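Local coordinates for tudor domain-containing protein 1 (Mus musculus, PDB 4B9W) that acts as a scaffold in germline piRNA-guided transposon repression, its extended Tudor domain binding methylated-arginine Piwi peptides, at residues F126-P138 against V165-T177. Residues are numbered along the deposited sequence; the frame is centred on the assembly and turned at random.
Sequences FQGMQCWLVDIQP and VEITANGVGVELT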
loop_
_atom_site.group_PDB
_atom_site.type_symbol
_atom_site.label_atom_id
_atom_site.label_comp_id
_atom_site.label_asym_id
_atom_site.label_seq_id
_atom_site.Cartn_x
_atom_site.Cartn_y
_atom_site.Cartn_z
ATOM N N PHE A 126 8.192 10.137 15.396
ATOM C CA PHE A 126 8.527 9.616 14.079
ATOM C C PHE A 126 8.631 10.746 13.057
ATOM O O PHE A 126 7.776 11.632 12.994
ATOM C CB PHE A 126 7.535 8.525 13.629
ATOM C CG PHE A 126 7.547 7.265 14.483
ATOM C CD1 PHE A 126 8.494 7.050 15.492
ATOM C CD2 PHE A 126 6.595 6.263 14.259
ATOM C CE1 PHE A 126 8.474 5.887 16.247
ATOM C CE2 PHE A 126 6.581 5.094 15.024
ATOM C CZ PHE A 126 7.511 4.913 16.019
ATOM N N GLN A 127 9.700 10.701 12.258
ATOM C CA GLN A 127 10.153 11.876 11.479
ATOM C C GLN A 127 9.841 11.817 9.991
ATOM O O GLN A 127 9.960 12.823 9.321
ATOM C CB GLN A 127 11.659 12.065 11.629
ATOM C CG GLN A 127 12.130 12.466 13.005
ATOM C CD GLN A 127 11.631 13.825 13.445
ATOM O OE1 GLN A 127 11.619 14.774 12.667
ATOM N NE2 GLN A 127 11.225 13.931 14.716
ATOM N N GLY A 128 9.478 10.649 9.468
ATOM C CA GLY A 128 9.096 10.516 8.073
ATOM C C GLY A 128 7.626 10.862 7.916
ATOM O O GLY A 128 6.737 10.000 8.056
ATOM N N MET A 129 7.371 12.132 7.635
ATOM C CA MET A 129 6.010 12.638 7.590
ATOM C C MET A 129 5.462 12.520 6.187
ATOM O O MET A 129 6.032 13.123 5.264
ATOM C CB MET A 129 6.018 14.111 8.020
ATOM C CG MET A 129 6.470 14.315 9.460
ATOM S SD MET A 129 5.441 13.355 10.606
ATOM C CE MET A 129 3.790 13.804 10.025
ATOM N N GLN A 130 4.372 11.773 6.013
ATOM C CA GLN A 130 3.787 11.648 4.666
ATOM C C GLN A 130 3.182 12.976 4.254
ATOM O O GLN A 130 2.468 13.580 5.050
ATOM C CB GLN A 130 2.703 10.557 4.602
ATOM C CG GLN A 130 2.191 10.340 3.187
ATOM C CD GLN A 130 1.142 9.245 3.095
ATOM O OE1 GLN A 130 0.616 8.778 4.108
ATOM N NE2 GLN A 130 0.818 8.845 1.873
ATOM N N CYS A 131 3.468 13.417 3.027
ATOM C CA CYS A 131 2.955 14.661 2.490
ATOM C C CYS A 131 2.304 14.444 1.138
ATOM O O CYS A 131 2.433 13.392 0.561
ATOM C CB CYS A 131 4.059 15.692 2.311
ATOM S SG CYS A 131 4.994 16.036 3.802
ATOM N N TRP A 132 1.562 15.445 0.681
ATOM C CA TRP A 132 1.106 15.534 -0.718
ATOM C C TRP A 132 1.040 16.972 -1.062
ATOM O O TRP A 132 0.867 17.776 -0.189
ATOM C CB TRP A 132 -0.250 14.882 -0.928
ATOM C CG TRP A 132 -1.300 15.241 0.085
ATOM C CD1 TRP A 132 -2.233 16.283 0.036
ATOM C CD2 TRP A 132 -1.579 14.532 1.333
ATOM N NE1 TRP A 132 -3.037 16.258 1.154
ATOM C CE2 TRP A 132 -2.686 15.237 1.969
ATOM C CE3 TRP A 132 -1.034 13.410 1.966
ATOM C CZ2 TRP A 132 -3.200 14.836 3.185
ATOM C CZ3 TRP A 132 -1.572 13.002 3.193
ATOM C CH2 TRP A 132 -2.629 13.703 3.787
ATOM N N LEU A 133 1.213 17.329 -2.325
ATOM C CA LEU A 133 1.077 18.726 -2.731
ATOM C C LEU A 133 -0.408 19.053 -2.806
ATOM O O LEU A 133 -1.192 18.245 -3.260
ATOM C CB LEU A 133 1.714 18.982 -4.103
ATOM C CG LEU A 133 3.247 18.882 -4.208
ATOM C CD1 LEU A 133 3.673 19.210 -5.633
ATOM C CD2 LEU A 133 3.934 19.797 -3.221
ATOM N N VAL A 134 -0.805 20.230 -2.345
ATOM C CA VAL A 134 -2.216 20.586 -2.432
ATOM C C VAL A 134 -2.525 21.206 -3.796
ATOM O O VAL A 134 -1.626 21.655 -4.516
ATOM C CB VAL A 134 -2.661 21.517 -1.299
ATOM C CG1 VAL A 134 -2.535 20.795 0.038
ATOM C CG2 VAL A 134 -1.880 22.824 -1.336
ATOM N N ASP A 135 -3.805 21.194 -4.127
ATOM C CA ASP A 135 -4.370 21.937 -5.264
ATOM C C ASP A 135 -3.971 21.374 -6.646
ATOM O O ASP A 135 -4.084 22.079 -7.659
ATOM C CB ASP A 135 -4.046 23.450 -5.193
ATOM C CG ASP A 135 -4.581 24.139 -3.914
ATOM O OD1 ASP A 135 -5.443 23.574 -3.203
ATOM O OD2 ASP A 135 -4.114 25.261 -3.638
ATOM N N ILE A 136 -3.569 20.102 -6.684
ATOM C CA ILE A 136 -3.330 19.380 -7.950
ATOM C C ILE A 136 -3.871 17.941 -7.949
ATOM O O ILE A 136 -4.161 17.372 -6.913
ATOM C CB ILE A 136 -1.832 19.332 -8.299
ATOM C CG1 ILE A 136 -1.043 18.620 -7.179
ATOM C CG2 ILE A 136 -1.291 20.737 -8.551
ATOM C CD1 ILE A 136 0.270 18.044 -7.635
ATOM N N GLN A 137 -4.000 17.374 -9.141
ATOM C CA GLN A 137 -4.502 16.013 -9.343
ATOM C C GLN A 137 -3.915 15.470 -10.663
ATOM O O GLN A 137 -3.546 16.255 -11.539
ATOM C CB GLN A 137 -6.043 16.027 -9.404
ATOM C CG GLN A 137 -6.622 16.844 -10.572
ATOM C CD GLN A 137 -8.141 16.888 -10.562
ATOM O OE1 GLN A 137 -8.792 15.890 -10.263
ATOM N NE2 GLN A 137 -8.713 18.053 -10.872
ATOM N N PRO A 138 -3.812 14.137 -10.809
ATOM C CA PRO A 138 -3.306 13.578 -12.078
ATOM C C PRO A 138 -4.241 13.873 -13.253
ATOM O O PRO A 138 -5.441 13.961 -13.053
ATOM C CB PRO A 138 -3.252 12.066 -11.813
ATOM C CG PRO A 138 -4.027 11.827 -10.554
ATOM C CD PRO A 138 -4.039 13.102 -9.780
ATOM N N VAL A 165 -0.948 23.143 4.854
ATOM C CA VAL A 165 -2.281 23.700 4.529
ATOM C C VAL A 165 -3.405 22.847 5.122
ATOM O O VAL A 165 -4.414 23.380 5.595
ATOM C CB VAL A 165 -2.477 23.838 2.989
ATOM C CG1 VAL A 165 -3.889 24.298 2.618
ATOM C CG2 VAL A 165 -1.439 24.793 2.409
ATOM N N GLU A 166 -3.238 21.525 5.068
ATOM C CA GLU A 166 -4.225 20.623 5.653
ATOM C C GLU A 166 -3.528 19.464 6.368
ATOM O O GLU A 166 -2.477 18.979 5.909
ATOM C CB GLU A 166 -5.242 20.140 4.599
ATOM C CG GLU A 166 -4.851 18.891 3.858
ATOM C CD GLU A 166 -5.684 18.660 2.604
ATOM O OE1 GLU A 166 -6.925 18.868 2.658
ATOM O OE2 GLU A 166 -5.092 18.253 1.564
ATOM N N ILE A 167 -4.115 19.057 7.496
ATOM C CA ILE A 167 -3.569 18.035 8.380
ATOM C C ILE A 167 -4.596 16.933 8.408
ATOM O O ILE A 167 -5.757 17.192 8.706
ATOM C CB ILE A 167 -3.373 18.554 9.835
ATOM C CG1 ILE A 167 -2.684 19.931 9.861
ATOM C CG2 ILE A 167 -2.591 17.544 10.683
ATOM C CD1 ILE A 167 -2.138 20.320 11.231
ATOM N N THR A 168 -4.201 15.717 8.061
ATOM C CA THR A 168 -5.074 14.555 8.241
ATOM C C THR A 168 -4.396 13.555 9.191
ATOM O O THR A 168 -3.233 13.753 9.569
ATOM C CB THR A 168 -5.489 13.927 6.886
ATOM O OG1 THR A 168 -4.476 13.043 6.411
ATOM C CG2 THR A 168 -5.749 15.024 5.846
ATOM N N ALA A 169 -5.125 12.518 9.622
ATOM C CA ALA A 169 -4.562 11.501 10.535
ATOM C C ALA A 169 -3.315 10.849 9.927
ATOM O O ALA A 169 -2.286 10.723 10.597
ATOM C CB ALA A 169 -5.594 10.436 10.874
ATOM N N ASN A 170 -3.408 10.474 8.648
ATOM C CA ASN A 170 -2.317 9.766 7.955
ATOM C C ASN A 170 -1.183 10.650 7.349
ATOM O O ASN A 170 -0.220 10.112 6.797
ATOM C CB ASN A 170 -2.910 8.812 6.886
ATOM C CG ASN A 170 -3.346 9.529 5.617
ATOM O OD1 ASN A 170 -2.765 10.538 5.216
ATOM N ND2 ASN A 170 -4.359 8.988 4.958
ATOM N N GLY A 171 -1.291 11.980 7.437
ATOM C CA GLY A 171 -0.259 12.874 6.869
ATOM C C GLY A 171 -0.661 14.328 6.698
ATOM O O GLY A 171 -1.605 14.775 7.325
ATOM N N VAL A 172 0.068 15.064 5.855
ATOM C CA VAL A 172 -0.183 16.485 5.622
ATOM C C VAL A 172 -0.128 16.918 4.136
ATOM O O VAL A 172 0.771 16.521 3.384
ATOM C CB VAL A 172 0.785 17.376 6.461
ATOM C CG1 VAL A 172 0.764 16.979 7.931
ATOM C CG2 VAL A 172 2.206 17.324 5.937
ATOM N N GLY A 173 -1.106 17.736 3.730
ATOM C CA GLY A 173 -1.110 18.393 2.425
ATOM C C GLY A 173 -0.336 19.703 2.538
ATOM O O GLY A 173 -0.627 20.526 3.406
ATOM N N VAL A 174 0.654 19.897 1.678
ATOM C CA VAL A 174 1.551 21.053 1.774
ATOM C C VAL A 174 1.643 21.814 0.469
ATOM O O VAL A 174 1.409 21.266 -0.615
ATOM C CB VAL A 174 2.996 20.643 2.156
ATOM C CG1 VAL A 174 3.031 20.024 3.546
ATOM C CG2 VAL A 174 3.573 19.691 1.105
ATOM N N GLU A 175 1.964 23.099 0.601
ATOM C CA GLU A 175 2.433 23.924 -0.492
ATOM C C GLU A 175 3.941 24.048 -0.286
ATOM O O GLU A 175 4.399 24.369 0.829
ATOM C CB GLU A 175 1.734 25.286 -0.414
ATOM C CG GLU A 175 2.040 26.257 -1.534
ATOM C CD GLU A 175 1.806 27.712 -1.111
ATOM O OE1 GLU A 175 2.469 28.212 -0.148
ATOM O OE2 GLU A 175 0.962 28.364 -1.758
ATOM N N LEU A 176 4.707 23.750 -1.337
ATOM C CA LEU A 176 6.182 23.721 -1.302
ATOM C C LEU A 176 6.741 24.863 -2.142
ATOM O O LEU A 176 6.350 25.046 -3.307
ATOM C CB LEU A 176 6.725 22.412 -1.877
ATOM C CG LEU A 176 6.695 21.120 -1.055
ATOM C CD1 LEU A 176 7.536 20.055 -1.752
ATOM C CD2 LEU A 176 7.201 21.329 0.366
ATOM N N THR A 177 7.643 25.632 -1.554
ATOM C CA THR A 177 8.269 26.704 -2.278
ATOM C C THR A 177 9.773 26.613 -2.132
ATOM O O THR A 177 10.308 26.428 -1.037
ATOM C CB THR A 177 7.762 28.092 -1.799
ATOM O OG1 THR A 177 6.335 28.079 -1.714
ATOM C CG2 THR A 177 8.204 29.186 -2.743
#
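Trp132 has CG between its backbone N and carbonyl carbon, chi1 47°, and the ring plane is turned about crosswise, chi2 91°. These torsions lay one face of the indole over the Val172-Gly173 backbone of the neighbouring strand. Gly173 CA makes a CH-pi contact, 3.4 Å from the centroid of the five-membered ring, and a side chain on Gly173 would clash with the ring. At the edge, Trp132 NE1 gives a nearly straight hydrogen bond of 2.9 Å to Glu166 OE2. The N-H lies in the indole plane and meets Glu166 OE2 on its anti side, tilted 31° from the carboxylate plane. Thr168 OG1 lies at the six-membered edge, 3.3 Å from Trp132 CH2. A leucine in place of Trp132 would probably leave Glu166 without this N-H partner and uncover the glycine backbone.

Four backbone hydrogen bonds, from Val172 N-Gln130 O to Val134 N-Val174 O, pair the strands in parallel. On the face away from the indole, Cys131 SG packs 3.7 Å from Val172 CG2. Further along, Leu133 CD2 rests on Leu176 CG at 3.8 Å.

The pairing lies in the mixed sheet of the extended Tudor domain, consistent with its staphylococcal-nuclease-like part and apart from the five-stranded Tudor core. Strand 31-36 flanks 129-133 on its other edge, while Phe151 of helix 145-155 packs on both Leu133 and Leu176, and helix 187-193 touches the same leucines.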